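Local structure of Ara h 8 allergen isoform (Arachis hypogaea, 6V8M) at residues K18-A22 against T23-G27; E45-G49 against P50-K54; V131-D134 against V135-S139; I142-A145 against I146-Y149. The protein binds the dye 8-anilino-1-naphthalene sulfonate in and around its cavity and, as a peanut allergen of the Bet v 1 (PR-10) family, may bind ligands such as abscisic acid. All coordinates share one frame; numbering follows the deposited sequence.

Contact 1 (K18-A22 against T23-G27)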
# COMPACT_ATOMS: atom_id res chain seq x y z
N LYS A 18 4.47 -8.48 14.42
CA LYS A 18 5.59 -7.52 14.24
C LYS A 18 5.50 -6.87 12.86
O LYS A 18 5.67 -5.62 12.76
CB LYS A 18 6.90 -8.29 14.44
CG LYS A 18 8.16 -7.47 14.52
CD LYS A 18 9.28 -8.22 15.23
CE LYS A 18 10.40 -7.33 15.72
NZ LYS A 18 10.88 -7.73 17.07
N LEU A 19 5.27 -7.67 11.81
CA LEU A 19 5.22 -7.15 10.42
C LEU A 19 4.00 -6.24 10.24
O LEU A 19 4.15 -5.18 9.64
CB LEU A 19 5.19 -8.34 9.45
CG LEU A 19 5.33 -7.98 7.97
CD1 LEU A 19 6.59 -7.14 7.74
CD2 LEU A 19 5.35 -9.28 7.15
N PHE A 20 2.85 -6.57 10.83
CA PHE A 20 1.62 -5.74 10.75
C PHE A 20 1.83 -4.41 11.47
O PHE A 20 1.40 -3.34 10.98
CB PHE A 20 0.43 -6.49 11.32
CG PHE A 20 -0.89 -5.81 11.09
CD1 PHE A 20 -1.51 -5.89 9.85
CD2 PHE A 20 -1.43 -5.00 12.06
CE1 PHE A 20 -2.71 -5.23 9.63
CE2 PHE A 20 -2.64 -4.35 11.83
CZ PHE A 20 -3.27 -4.47 10.63
N LYS A 21 2.47 -4.47 12.64
CA LYS A 21 2.72 -3.25 13.44
C LYS A 21 3.55 -2.27 12.60
O LYS A 21 3.24 -1.07 12.58
CB LYS A 21 3.44 -3.59 14.75
CG LYS A 21 3.66 -2.38 15.65
CD LYS A 21 4.03 -2.74 17.06
CE LYS A 21 4.25 -1.51 17.92
NZ LYS A 21 5.69 -1.14 17.97
N ALA A 22 4.61 -2.75 11.94
CA ALA A 22 5.52 -1.88 11.16
C ALA A 22 4.84 -1.40 9.88
O ALA A 22 4.96 -0.21 9.56
CB ALA A 22 6.79 -2.63 10.89
N THR A 23 4.21 -2.29 9.12
CA THR A 23 3.68 -1.94 7.77
C THR A 23 2.37 -1.16 7.88
O THR A 23 2.10 -0.33 6.99
CB THR A 23 3.51 -3.16 6.88
OG1 THR A 23 2.65 -4.12 7.50
CG2 THR A 23 4.84 -3.83 6.58
N VAL A 24 1.54 -1.42 8.88
CA VAL A 24 0.18 -0.84 8.89
C VAL A 24 0.06 0.12 10.07
O VAL A 24 -0.24 1.30 9.84
CB VAL A 24 -0.88 -1.94 8.92
CG1 VAL A 24 -2.27 -1.36 9.07
CG2 VAL A 24 -0.78 -2.81 7.67
N VAL A 25 0.28 -0.35 11.29
CA VAL A 25 -0.00 0.50 12.49
C VAL A 25 0.97 1.69 12.49
O VAL A 25 0.49 2.81 12.68
CB VAL A 25 0.03 -0.33 13.78
CG1 VAL A 25 -0.24 0.50 15.02
CG2 VAL A 25 -0.94 -1.50 13.69
N ASP A 26 2.25 1.47 12.18
CA ASP A 26 3.32 2.51 12.18
C ASP A 26 3.71 2.91 10.75
O ASP A 26 4.67 3.70 10.58
CB ASP A 26 4.56 2.01 12.93
CG ASP A 26 4.32 1.73 14.41
OD1 ASP A 26 3.32 2.26 14.95
OD2 ASP A 26 5.13 0.99 15.02
N GLY A 27 2.99 2.43 9.74
CA GLY A 27 3.35 2.65 8.33
C GLY A 27 3.36 4.12 7.97
O GLY A 27 4.23 4.50 7.21

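Contact 2 (E45-G49 against P50-K54)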
# COMPACT_ATOMS: atom_id res chain seq x y z
N GLU A 45 -8.61 13.21 6.88
CA GLU A 45 -9.81 12.96 7.69
C GLU A 45 -9.63 11.66 8.49
O GLU A 45 -9.05 10.70 7.94
CB GLU A 45 -11.07 12.81 6.83
CG GLU A 45 -11.38 14.03 5.98
CD GLU A 45 -11.64 15.35 6.70
OE1 GLU A 45 -12.08 15.33 7.89
OE2 GLU A 45 -11.40 16.43 6.06
N GLY A 46 -10.09 11.67 9.73
CA GLY A 46 -10.23 10.45 10.54
C GLY A 46 -9.07 10.24 11.49
O GLY A 46 -8.22 11.15 11.62
N ASN A 47 -9.04 9.04 12.06
CA ASN A 47 -8.44 8.60 13.34
C ASN A 47 -7.45 7.46 13.09
O ASN A 47 -6.77 7.05 14.03
CB ASN A 47 -9.58 8.16 14.28
CG ASN A 47 -10.51 7.10 13.69
OD1 ASN A 47 -10.52 6.84 12.48
ND2 ASN A 47 -11.33 6.47 14.52
N GLY A 48 -7.35 6.95 11.86
CA GLY A 48 -6.59 5.73 11.53
C GLY A 48 -7.48 4.50 11.40
O GLY A 48 -6.91 3.43 11.09
N GLY A 49 -8.79 4.62 11.63
CA GLY A 49 -9.77 3.52 11.43
C GLY A 49 -10.39 3.57 10.04
O GLY A 49 -10.03 4.42 9.23
N PRO A 50 -11.35 2.67 9.71
CA PRO A 50 -12.00 2.68 8.40
C PRO A 50 -12.59 4.06 8.07
O PRO A 50 -13.13 4.70 8.96
CB PRO A 50 -13.12 1.64 8.52
CG PRO A 50 -12.68 0.75 9.62
CD PRO A 50 -11.89 1.62 10.58
N GLY A 51 -12.43 4.48 6.81
CA GLY A 51 -12.90 5.80 6.35
C GLY A 51 -11.80 6.86 6.42
O GLY A 51 -12.04 7.94 5.90
N THR A 52 -10.68 6.59 7.10
CA THR A 52 -9.54 7.54 7.22
C THR A 52 -9.03 7.85 5.81
O THR A 52 -8.88 6.91 4.98
CB THR A 52 -8.42 7.00 8.11
OG1 THR A 52 -8.94 6.86 9.43
CG2 THR A 52 -7.19 7.88 8.09
N VAL A 53 -8.82 9.13 5.52
CA VAL A 53 -8.26 9.59 4.22
C VAL A 53 -6.89 10.19 4.48
O VAL A 53 -6.78 11.04 5.37
CB VAL A 53 -9.21 10.58 3.51
CG1 VAL A 53 -8.60 11.07 2.20
CG2 VAL A 53 -10.55 9.90 3.27
N LYS A 54 -5.92 9.76 3.69
CA LYS A 54 -4.54 10.26 3.80
C LYS A 54 -4.11 10.90 2.49
O LYS A 54 -4.50 10.44 1.39
CB LYS A 54 -3.53 9.15 4.10
CG LYS A 54 -4.00 8.09 5.08
CD LYS A 54 -2.98 7.00 5.29
CE LYS A 54 -3.48 5.86 6.13
NZ LYS A 54 -2.48 4.76 6.21

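Contact 3 (V131-D134 against V135-S139). With 2AN (8-anilino-1-naphthalene sulfonate), chain D; 2AN (8-anilino-1-naphthalene sulfonate), chain C; 2AN (8-anilino-1-naphthalene sulfonate), chain E.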
# COMPACT_ATOMS: atom_id res chain seq x y z
N VAL A 131 1.77 0.37 -16.24
CA VAL A 131 0.99 0.89 -15.08
C VAL A 131 0.93 -0.21 -14.01
O VAL A 131 1.19 0.08 -12.84
CB VAL A 131 -0.41 1.36 -15.50
CG1 VAL A 131 -1.27 1.66 -14.28
CG2 VAL A 131 -0.33 2.56 -16.43
N HIS A 132 0.65 -1.44 -14.43
CA HIS A 132 0.63 -2.62 -13.54
C HIS A 132 2.02 -2.75 -12.88
O HIS A 132 2.09 -2.88 -11.66
CB HIS A 132 0.23 -3.90 -14.29
CG HIS A 132 0.45 -5.12 -13.47
ND1 HIS A 132 1.60 -5.90 -13.58
CD2 HIS A 132 -0.33 -5.72 -12.56
CE1 HIS A 132 1.52 -6.90 -12.72
NE2 HIS A 132 0.34 -6.83 -12.12
N GLN A 133 3.08 -2.67 -13.67
CA GLN A 133 4.47 -2.85 -13.20
C GLN A 133 4.79 -1.76 -12.18
O GLN A 133 5.42 -2.08 -11.17
CB GLN A 133 5.49 -2.86 -14.34
CG GLN A 133 6.95 -2.73 -13.87
CD GLN A 133 7.98 -2.92 -14.97
OE1 GLN A 133 7.84 -3.77 -15.85
NE2 GLN A 133 9.05 -2.14 -14.92
N ASP A 134 4.40 -0.51 -12.48
CA ASP A 134 4.77 0.65 -11.63
C ASP A 134 4.06 0.53 -10.28
O ASP A 134 4.72 0.75 -9.24
CB ASP A 134 4.46 1.96 -12.34
CG ASP A 134 4.91 3.14 -11.50
OD1 ASP A 134 6.14 3.30 -11.36
OD2 ASP A 134 4.03 3.84 -10.95
N VAL A 135 2.77 0.18 -10.27
CA VAL A 135 1.98 0.09 -9.01
C VAL A 135 2.51 -1.10 -8.20
O VAL A 135 2.63 -0.99 -6.98
CB VAL A 135 0.48 -0.00 -9.31
CG1 VAL A 135 -0.29 -0.37 -8.06
CG2 VAL A 135 -0.01 1.29 -9.96
N LYS A 136 2.86 -2.19 -8.87
CA LYS A 136 3.40 -3.37 -8.15
C LYS A 136 4.77 -3.02 -7.56
O LYS A 136 4.99 -3.34 -6.40
CB LYS A 136 3.45 -4.59 -9.07
CG LYS A 136 3.87 -5.88 -8.40
CD LYS A 136 3.51 -7.09 -9.26
CE LYS A 136 3.45 -8.40 -8.52
NZ LYS A 136 3.29 -9.48 -9.53
N GLN A 137 5.61 -2.29 -8.30
CA GLN A 137 6.97 -1.95 -7.82
C GLN A 137 6.90 -1.04 -6.61
O GLN A 137 7.68 -1.26 -5.67
CB GLN A 137 7.84 -1.31 -8.91
CG GLN A 137 8.66 -2.34 -9.66
CD GLN A 137 10.05 -1.88 -10.03
OE1 GLN A 137 10.23 -0.96 -10.83
NE2 GLN A 137 11.06 -2.58 -9.51
N LYS A 138 6.01 -0.05 -6.62
CA LYS A 138 5.82 0.87 -5.46
C LYS A 138 5.29 0.10 -4.26
O LYS A 138 5.77 0.32 -3.14
CB LYS A 138 4.92 2.04 -5.85
CG LYS A 138 5.61 3.02 -6.80
CD LYS A 138 4.66 4.11 -7.24
CE LYS A 138 5.37 5.31 -7.81
NZ LYS A 138 6.00 5.03 -9.11
N SER A 139 4.31 -0.78 -4.46
CA SER A 139 3.68 -1.55 -3.37
C SER A 139 4.73 -2.44 -2.73
O SER A 139 4.85 -2.45 -1.48
CB SER A 139 2.54 -2.39 -3.92
OG SER A 139 1.53 -1.55 -4.44
C1 2AN D . 8.79 4.48 -4.42
C2 2AN D . 8.03 3.67 -3.64
C3 2AN D . 6.71 4.00 -3.32
C4 2AN D . 6.19 5.17 -3.75
C5 2AN D . 6.93 6.05 -4.56
C6 2AN D . 6.34 7.24 -5.03
C7 2AN D . 7.03 8.08 -5.83
C8 2AN D . 8.34 7.78 -6.23
N 2AN D . 10.12 4.12 -4.68
S 2AN D . 10.62 6.37 -6.42
C9 2AN D . 8.98 6.66 -5.78
C10 2AN D . 8.28 5.72 -4.93
C11 2AN D . 10.64 2.85 -4.92
C12 2AN D . 9.87 1.83 -5.47
C13 2AN D . 10.44 0.59 -5.72
C14 2AN D . 11.77 0.37 -5.43
C15 2AN D . 12.54 1.38 -4.88
C16 2AN D . 11.98 2.62 -4.62
O1 2AN D . 10.56 5.09 -7.07
O2 2AN D . 11.01 7.48 -7.21
O3 2AN D . 11.58 6.29 -5.20
C1 2AN C . 1.24 -6.34 -3.43
C2 2AN C . 0.39 -5.33 -3.09
C3 2AN C . 0.50 -4.67 -1.86
C4 2AN C . 1.45 -5.05 -0.98
C5 2AN C . 2.36 -6.09 -1.28
C6 2AN C . 3.34 -6.45 -0.33
C7 2AN C . 4.22 -7.44 -0.56
C8 2AN C . 4.18 -8.13 -1.78
N 2AN C . 1.08 -7.01 -4.69
S 2AN C . 3.41 -8.81 -4.19
C9 2AN C . 3.26 -7.83 -2.74
C10 2AN C . 2.28 -6.78 -2.54
C11 2AN C . 0.63 -6.49 -5.91
C12 2AN C . 0.72 -5.13 -6.19
C13 2AN C . 0.25 -4.64 -7.40
C14 2AN C . -0.28 -5.48 -8.35
C15 2AN C . -0.35 -6.83 -8.09
C16 2AN C . 0.09 -7.34 -6.88
O1 2AN C . 3.55 -7.95 -5.31
O2 2AN C . 2.12 -9.58 -4.36
O3 2AN C . 4.50 -9.71 -3.94
C1 2AN E . 1.52 5.89 -5.37
C2 2AN E . 1.20 6.03 -6.69
C3 2AN E . 0.80 4.94 -7.47
C4 2AN E . 0.85 3.69 -6.93
C5 2AN E . 1.18 3.48 -5.58
C6 2AN E . 1.18 2.18 -5.05
C7 2AN E . 1.50 1.94 -3.77
C8 2AN E . 1.79 3.00 -2.90
N 2AN E . 2.01 6.98 -4.64
S 2AN E . 2.04 5.50 -2.10
C9 2AN E . 1.86 4.28 -3.37
C10 2AN E . 1.54 4.59 -4.74
C11 2AN E . 2.44 8.23 -5.13
C12 2AN E . 2.33 9.30 -4.25
C13 2AN E . 2.67 10.58 -4.66
C14 2AN E . 3.15 10.80 -5.93
C15 2AN E . 3.27 9.74 -6.81
C16 2AN E . 2.92 8.46 -6.42
O1 2AN E . 1.00 6.46 -2.33
O2 2AN E . 1.99 4.83 -0.83
O3 2AN E . 3.39 6.21 -2.26

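Contact 4 (I142-A145 against I146-Y149). With 2AN (8-anilino-1-naphthalene sulfonate), chain C; 2AN (8-anilino-1-naphthalene sulfonate), chain E.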
# COMPACT_ATOMS: atom_id res chain seq x y z
N ILE A 142 7.75 -0.28 -0.85
CA ILE A 142 7.40 0.22 0.50
C ILE A 142 7.41 -0.98 1.45
O ILE A 142 8.02 -0.88 2.54
CB ILE A 142 6.06 0.96 0.50
CG1 ILE A 142 6.20 2.30 -0.22
CG2 ILE A 142 5.50 1.09 1.91
CD1 ILE A 142 4.89 2.92 -0.61
N PHE A 143 6.71 -2.05 1.09
CA PHE A 143 6.53 -3.18 2.03
C PHE A 143 7.90 -3.77 2.40
O PHE A 143 8.20 -4.04 3.60
CB PHE A 143 5.62 -4.22 1.39
CG PHE A 143 5.20 -5.29 2.37
CD1 PHE A 143 5.98 -6.41 2.55
CD2 PHE A 143 4.02 -5.17 3.07
CE1 PHE A 143 5.57 -7.38 3.45
CE2 PHE A 143 3.60 -6.16 3.95
CZ PHE A 143 4.39 -7.26 4.13
N LYS A 144 8.74 -3.98 1.39
CA LYS A 144 10.06 -4.63 1.56
C LYS A 144 11.05 -3.68 2.25
O LYS A 144 11.95 -4.17 2.95
CB LYS A 144 10.55 -5.20 0.24
CG LYS A 144 9.65 -6.34 -0.21
CD LYS A 144 9.94 -6.92 -1.53
CE LYS A 144 8.97 -8.05 -1.84
NZ LYS A 144 9.36 -9.28 -1.12
N ALA A 145 10.92 -2.38 2.05
CA ALA A 145 11.77 -1.43 2.81
C ALA A 145 11.42 -1.50 4.30
O ALA A 145 12.33 -1.53 5.16
CB ALA A 145 11.64 -0.05 2.21
N ILE A 146 10.13 -1.58 4.63
CA ILE A 146 9.70 -1.70 6.04
C ILE A 146 10.14 -3.06 6.58
O ILE A 146 10.66 -3.11 7.72
CB ILE A 146 8.19 -1.45 6.16
CG1 ILE A 146 7.86 0.01 5.79
CG2 ILE A 146 7.77 -1.78 7.58
CD1 ILE A 146 6.40 0.34 5.65
N GLU A 147 9.96 -4.12 5.79
CA GLU A 147 10.38 -5.47 6.22
C GLU A 147 11.88 -5.47 6.54
O GLU A 147 12.29 -6.01 7.58
CB GLU A 147 10.01 -6.48 5.14
CG GLU A 147 10.50 -7.88 5.44
CD GLU A 147 10.52 -8.74 4.20
OE1 GLU A 147 11.18 -8.33 3.22
OE2 GLU A 147 9.85 -9.77 4.21
N GLY A 148 12.70 -4.85 5.70
CA GLY A 148 14.16 -4.79 5.91
C GLY A 148 14.51 -4.03 7.17
O GLY A 148 15.41 -4.45 7.91
N TYR A 149 13.81 -2.95 7.44
CA TYR A 149 14.01 -2.13 8.65
C TYR A 149 13.75 -2.97 9.90
O TYR A 149 14.54 -2.92 10.86
CB TYR A 149 13.15 -0.88 8.56
CG TYR A 149 13.10 -0.10 9.84
CD1 TYR A 149 14.09 0.80 10.16
CD2 TYR A 149 12.03 -0.27 10.70
CE1 TYR A 149 14.01 1.53 11.33
CE2 TYR A 149 11.95 0.44 11.88
CZ TYR A 149 12.94 1.36 12.19
OH TYR A 149 12.87 2.06 13.36
C1 2AN C . 1.24 -6.34 -3.43
C2 2AN C . 0.39 -5.33 -3.09
C3 2AN C . 0.50 -4.67 -1.86
C4 2AN C . 1.45 -5.05 -0.98
C5 2AN C . 2.36 -6.09 -1.28
C6 2AN C . 3.34 -6.45 -0.33
C7 2AN C . 4.22 -7.44 -0.56
C8 2AN C . 4.18 -8.13 -1.78
N 2AN C . 1.08 -7.01 -4.69
S 2AN C . 3.41 -8.81 -4.19
C9 2AN C . 3.26 -7.83 -2.74
C10 2AN C . 2.28 -6.78 -2.54
C11 2AN C . 0.63 -6.49 -5.91
C12 2AN C . 0.72 -5.13 -6.19
C13 2AN C . 0.25 -4.64 -7.40
C14 2AN C . -0.28 -5.48 -8.35
C15 2AN C . -0.35 -6.83 -8.09
C16 2AN C . 0.09 -7.34 -6.88
O1 2AN C . 3.55 -7.95 -5.31
O2 2AN C . 2.12 -9.58 -4.36
O3 2AN C . 4.50 -9.71 -3.94
C1 2AN E . 1.52 5.89 -5.37
C2 2AN E . 1.20 6.03 -6.69
C3 2AN E . 0.80 4.94 -7.47
C4 2AN E . 0.85 3.69 -6.93
C5 2AN E . 1.18 3.48 -5.58
C6 2AN E . 1.18 2.18 -5.05
C7 2AN E . 1.50 1.94 -3.77
C8 2AN E . 1.79 3.00 -2.90
N 2AN E . 2.01 6.98 -4.64
S 2AN E . 2.04 5.50 -2.10
C9 2AN E . 1.86 4.28 -3.37
C10 2AN E . 1.54 4.59 -4.74
C11 2AN E . 2.44 8.23 -5.13
C12 2AN E . 2.33 9.30 -4.25
C13 2AN E . 2.67 10.58 -4.66
C14 2AN E . 3.15 10.80 -5.93
C15 2AN E . 3.27 9.74 -6.81
C16 2AN E . 2.92 8.46 -6.42
O1 2AN E . 1.00 6.46 -2.33
O2 2AN E . 1.99 4.83 -0.83
O3 2AN E . 3.39 6.21 -2.26
O HOH W 1 13.13 -6.63 2.42
O HOH W 2 11.48 -9.25 0.72
O HOH W 3 8.92 -10.51 1.95

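Contact 1 (K18-A22 against T23-G27)
The carbonyl oxygen of Leu19 takes two hydrogen bonds from one residue, Thr23. The backbone N of Thr23 gives the ordinary helical bond, 2.9 Å to Leu19 O, while the hydroxyl OG1 reaches the same Leu19 O at 2.8 Å from above the carbonyl plane. Thr23 can do this because its OG1 is turned back between the backbone N and the carbonyl carbon (chi1 57°), over the preceding turn. A threonine suits this place, since its hydroxyl is satisfied inside the helix and its methyl CG2 remains for apolar packing. At the next residue, Phe20 O is also shared: Val24 N comes to 2.8 Å and Val25 N to 3.2 Å, the latter in the carbonyl plane. The bond from Val25, five residues on, marks a widened, pi-type turn, and Lys21 O repeats the spacing by accepting from Asp26 N at 2.8 Å. On the side chains, Val24 CB stands over one face of the Phe20 ring, a CH-pi contact of 3.9 Å to the centroid, and Val25 CG2 comes obliquely to the same ring. The branched valines offer the ring compact aliphatic groups. Toward solvent, Lys21 NZ and Asp26 OD2 make only a long salt bridge, 3.7 Å. Ala22 and Thr23 pack against Ile146 of helix 129-152, where the small alanine lets the helices come close, and Phe20 lies against Leu104 of the sheet. The widened last turn ends helix 16-25, and helix 27-34 starts at once: the pair of short consecutive helices is characteristic of the Bet v 1 fold.

Contact 2 (E45-G49 against P50-K54)
Thr52 points its side chain back into the loop Glu45-Gly49. OG1 lies anti to the carbonyl carbon (chi1 -64°), which carries it toward the backbone of Gly48 and Gly49. Thr52 OG1 donates to Gly49 O at 2.7 Å and accepts from Gly48 N at 2.9 Å. Asn47 N gives Thr52 OG1 a further, weak bond. The methyl Thr52 CG2 takes the other branch, 3.4 Å from Glu45 O. Threonine fits because it supplies both a hydroxyl for the polar inside of the loop and a methyl for packing; the side chain touches Ile43 and Ile71. Asn47 crosses Thr52 at a slant, but its amide oxygen serves its own segment: OD1 accepts from Gly49 N at 2.9 Å, the donor standing well above the amide plane, in an Asx turn. Gly49 O also receives Thr52 N at 3.1 Å, closing the type II beta turn Gly49-Thr52. Pro50 has the phi that the second position of this turn needs, and Gly51 the positive phi of the third. Gly46 and Gly48 likewise take up positive phi. At the base of the loop Glu45 and Val53 form an antiparallel hydrogen-bonded pair, Glu45 N to Val53 O at 3.2 Å and Val53 N to Glu45 O at 2.9 Å. Their side chains leave on the same face. Thr52, just before strand 53-59, and Lys54 within it bond through their backbones to Ile71 and His69 of strand 64-75. The glycine-rich loop joining strands 38-45 and 53-59 is characteristic of Bet v 1 proteins and resembles a P-loop in sequence.

Contact 3 (V131-D134 against V135-S139)
The imidazole of His132 is approached obliquely by Lys136 CD, 4.0 Å from His132 CE1, and by the anilino ring of one bound dye (chain C). The side chains of His132 and Lys136 lie side by side and point the same way, each with CG anti to its N (chi1 170° for His132). The extended aliphatic part of Lys136 runs along that dye, CE lying 3.2 Å from sulfonate O1, and its ammonium group pairs with Glu8. A second dye (chain D) has its naphthalene beside Lys138, with CE 3.5 Å from C6 of the dye; a third (chain E) is touched by Val135 CG2, Lys138 and Ser139. Lysine suits this wall, since its methylenes cover aromatic surface while its charge reaches a carboxylate. Lys138 bends at its last torsion (chi4 70°), bringing NZ up to both oxygens of Asp134, 2.8 Å from OD1 and 2.9 Å from OD2, a close i to i+4 salt bridge though its hydrogen bonds are weak in geometry. Glu60 gives the same ammonium another carboxylate. Ser139 OG donates to Val135 O at 2.8 Å, satisfied beside the dyes. Ser139 OG and Ser139 N reach that oxygen from opposite faces of its carbonyl plane. On helix 129-152, Val131 packs on Leu95, and Val135 and Ser139 on Phe100, both partners in strand 95-107; His132 meets Phe6 of strand 3-12.

Contact 4 (I142-A145 against I146-Y149)
Glu147 OE1 receives two waters, one of them 2.7 Å away and also bonded at 2.8 Å to Lys144 O, the other linking it to Lys144 NZ. This stretch belongs to the long C-terminal helix 129-152 of the Bet v 1 fold. Its backbone bonds are regular, such as Glu147 N to Phe143 O at 2.8 Å. Lys144 and Glu147, three residues apart, are of opposite charge but joined through water: their charged atoms stay apart, and both residues suit a helix side reached by solvent. A firmer hold on the carboxylate comes from Ser12, whose hydroxyl bonds OE2. The other side of the helix is apolar. Ile142 and Ile146 lie side by side, Ile142 CG2 3.9 Å from Ile146 CD1, and both pack against Thr31 of helix 27-34. Small Ala145 sits against Ile35. Phe143 faces the cavity, its CG anti to the backbone N (chi1 -170°), and offers the dye a broad apolar face: the naphthalene of the chain C molecule, its plane steeply inclined (about 70°), points its rim onto that face, offset toward the ring's own rim, with its C6 3.5 Å from Phe143 CG.

How the contacts relate
From the N terminus the chain meets contact 1 first, where helix 16-25 ends and helix 27-34 begins. Contact 2 then closes the short loop joining strands 38-45 and 53-59, about 16 Å from contact 1 between centres. Contacts 3 and 4 come last, in series on helix 129-152, with adjoining segments; their centres are about 16 Å apart and both touch the chain C and chain E dyes. The four contacts neither nest nor cross. Contacts 1 and 4 do touch, Thr23 CG2 lying 3.7 Å from Phe143 CE2, which ties the short helix to the long one. Contacts 1 and 3 lie on opposite sides of the chain's centre.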